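Local coordinates for protein scribble homolog (Homo sapiens, PDB 6EEY), which binds C-terminal PDZ ligands of the alpha1D-adrenergic receptor and probably acts as a cell-polarity scaffold, at residues Gly14-Arg22 with His76-Arg84. The protein carries 1 engineered substitution. Sequence-based numbering, arbitrary orientation.
Sequences GEGLGISIR and HGEAVQLLR. Engineered in segment 14-22: Gly16 (natural residue Arg).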
# COMPACT_ATOMS: atom_id res chain seq x y z
N GLY A 14 -14.33 9.72 3.46
CA GLY A 14 -14.80 8.68 2.57
C GLY A 14 -13.87 8.36 1.43
O GLY A 14 -14.17 7.47 0.63
N GLU A 15 -12.72 9.02 1.35
CA GLU A 15 -11.78 8.91 0.25
C GLU A 15 -10.77 7.80 0.51
O GLU A 15 -10.44 7.50 1.65
CB GLU A 15 -11.04 10.25 0.19
CG GLU A 15 -10.09 10.45 -0.93
CD GLU A 15 -9.22 11.70 -0.78
OE1 GLU A 15 -9.21 12.40 0.27
OE2 GLU A 15 -8.54 11.98 -1.77
N GLY A 16 -10.25 7.20 -0.56
CA GLY A 16 -9.15 6.27 -0.43
C GLY A 16 -7.81 6.99 -0.41
O GLY A 16 -7.71 8.21 -0.54
N LEU A 17 -6.74 6.21 -0.26
CA LEU A 17 -5.42 6.83 -0.22
C LEU A 17 -5.01 7.39 -1.57
O LEU A 17 -4.18 8.30 -1.62
CB LEU A 17 -4.40 5.82 0.28
CG LEU A 17 -2.99 6.39 0.48
CD1 LEU A 17 -2.95 7.53 1.48
CD2 LEU A 17 -2.08 5.28 0.94
N GLY A 18 -5.56 6.88 -2.66
CA GLY A 18 -5.19 7.38 -3.96
C GLY A 18 -3.89 6.84 -4.50
O GLY A 18 -3.16 7.57 -5.17
N ILE A 19 -3.57 5.59 -4.22
CA ILE A 19 -2.41 4.93 -4.80
C ILE A 19 -2.86 3.67 -5.49
O ILE A 19 -3.90 3.10 -5.18
CB ILE A 19 -1.31 4.61 -3.79
CG1 ILE A 19 -1.78 3.62 -2.73
CG2 ILE A 19 -0.82 5.89 -3.15
CD1 ILE A 19 -0.65 3.09 -1.87
N SER A 20 -2.06 3.22 -6.44
CA SER A 20 -2.19 1.90 -7.03
C SER A 20 -1.06 1.04 -6.50
O SER A 20 0.03 1.53 -6.22
CB SER A 20 -2.09 1.97 -8.54
OG SER A 20 -2.87 3.04 -9.03
N ILE A 21 -1.34 -0.24 -6.38
CA ILE A 21 -0.38 -1.20 -5.85
C ILE A 21 -0.23 -2.37 -6.81
O ILE A 21 -1.12 -2.68 -7.60
CB ILE A 21 -0.74 -1.69 -4.44
CG1 ILE A 21 -2.14 -2.30 -4.42
CG2 ILE A 21 -0.62 -0.54 -3.46
CD1 ILE A 21 -2.48 -3.03 -3.15
N ARG A 22 0.92 -3.03 -6.70
CA ARG A 22 1.20 -4.25 -7.42
C ARG A 22 1.87 -5.22 -6.48
O ARG A 22 2.35 -4.84 -5.40
CB ARG A 22 2.12 -3.99 -8.61
CG ARG A 22 3.46 -3.44 -8.20
CD ARG A 22 4.40 -3.22 -9.38
NE ARG A 22 5.64 -2.62 -8.92
CZ ARG A 22 6.66 -3.29 -8.39
NH1 ARG A 22 7.72 -2.63 -7.97
NH2 ARG A 22 6.61 -4.61 -8.25
N HIS A 76 -5.00 -8.81 -3.74
CA HIS A 76 -4.93 -7.44 -4.21
C HIS A 76 -6.17 -6.66 -3.81
O HIS A 76 -6.08 -5.52 -3.34
CB HIS A 76 -4.79 -7.48 -5.73
CG HIS A 76 -4.75 -6.13 -6.35
ND1 HIS A 76 -3.59 -5.39 -6.39
CD2 HIS A 76 -5.72 -5.37 -6.88
CE1 HIS A 76 -3.85 -4.23 -6.98
NE2 HIS A 76 -5.14 -4.19 -7.27
N GLY A 77 -7.34 -7.26 -3.98
CA GLY A 77 -8.58 -6.56 -3.68
C GLY A 77 -8.72 -6.24 -2.21
O GLY A 77 -9.27 -5.20 -1.85
N GLU A 78 -8.24 -7.13 -1.34
CA GLU A 78 -8.30 -6.86 0.08
C GLU A 78 -7.35 -5.74 0.48
O GLU A 78 -7.65 -4.92 1.36
CB GLU A 78 -7.95 -8.11 0.87
CG GLU A 78 -9.02 -9.16 0.87
CD GLU A 78 -8.51 -10.47 1.42
OE1 GLU A 78 -7.68 -11.12 0.74
OE2 GLU A 78 -8.90 -10.83 2.55
N ALA A 79 -6.18 -5.69 -0.15
CA ALA A 79 -5.26 -4.60 0.11
C ALA A 79 -5.82 -3.28 -0.37
O ALA A 79 -5.75 -2.27 0.32
CB ALA A 79 -3.92 -4.90 -0.55
N VAL A 80 -6.43 -3.28 -1.55
CA VAL A 80 -7.08 -2.07 -2.04
C VAL A 80 -8.18 -1.64 -1.09
O VAL A 80 -8.36 -0.44 -0.83
CB VAL A 80 -7.60 -2.30 -3.47
CG1 VAL A 80 -8.51 -1.16 -3.88
CG2 VAL A 80 -6.43 -2.40 -4.42
N GLN A 81 -8.96 -2.58 -0.56
CA GLN A 81 -9.99 -2.22 0.39
C GLN A 81 -9.41 -1.58 1.64
O GLN A 81 -9.98 -0.61 2.16
CB GLN A 81 -10.82 -3.45 0.75
CG GLN A 81 -11.87 -3.16 1.81
CD GLN A 81 -12.81 -2.03 1.42
OE1 GLN A 81 -13.47 -2.10 0.39
NE2 GLN A 81 -12.87 -0.98 2.25
N LEU A 82 -8.29 -2.08 2.14
CA LEU A 82 -7.64 -1.43 3.28
C LEU A 82 -7.27 0.00 2.92
O LEU A 82 -7.40 0.90 3.74
CB LEU A 82 -6.43 -2.21 3.75
CG LEU A 82 -6.75 -3.41 4.64
CD1 LEU A 82 -5.54 -4.30 4.76
CD2 LEU A 82 -7.21 -2.95 6.02
N LEU A 83 -6.80 0.22 1.70
CA LEU A 83 -6.41 1.56 1.26
C LEU A 83 -7.61 2.48 1.08
O LEU A 83 -7.42 3.69 0.93
CB LEU A 83 -5.59 1.47 -0.02
CG LEU A 83 -4.20 0.86 0.16
CD1 LEU A 83 -3.62 0.44 -1.18
CD2 LEU A 83 -3.29 1.85 0.86
N ARG A 84 -8.83 1.93 1.13
CA ARG A 84 -10.07 2.69 1.04
C ARG A 84 -10.79 2.77 2.37
O ARG A 84 -11.95 3.18 2.42
CB ARG A 84 -10.97 2.11 -0.05
CG ARG A 84 -10.33 2.24 -1.42
CD ARG A 84 -10.97 1.35 -2.46
NE ARG A 84 -12.37 1.68 -2.71
CZ ARG A 84 -12.80 2.48 -3.68
NH1 ARG A 84 -14.11 2.69 -3.83
NH2 ARG A 84 -11.95 3.08 -4.50
O HOH W 1 -12.93 4.91 0.20
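Leu83 of helix 76-83 meets three side chains of 14-22 with its two methyls. Leu83 CD2 lies 3.6 Å from Leu17 CD2 and 4.0 Å from Ile19 CD1, the Ile19 chain running at about a right angle to that of Leu83; Leu83 CD1 meets Ile21 CG2 tip to tip at 3.9 Å. Ile21 spreads over the helix: chi1 of 56° sets CG1 between backbone N and carbonyl carbon, and the extended chain beyond brings Ile21 CD1 to Ala79 CB, 3.5 Å away. Cut back to an alanine, Ile21 would probably leave a gap over Ala79 and take the apolar backing from Leu83 CD1 and the His76 ring. The His76 ring slides past Ile21 CG1 and turns its edge to the strand, its CE1 3.2 Å from Ile21 O near the ring plane. At the other end Leu17 N donates to Leu83 O (2.9 Å), nearly in line with the carbonyl. Beside it runs engineered Gly16, natively arginine; farther out, a water donates to both Gly14 O and Arg84 O. Strand and helix, nearly antiparallel, flank the peptide groove of PDZ domains: apolar side chains pack them together, while the Leu17-Leu83 bond ties the probable carboxylate-binding loop, Leu17-Gly18-Ile19, to the helix.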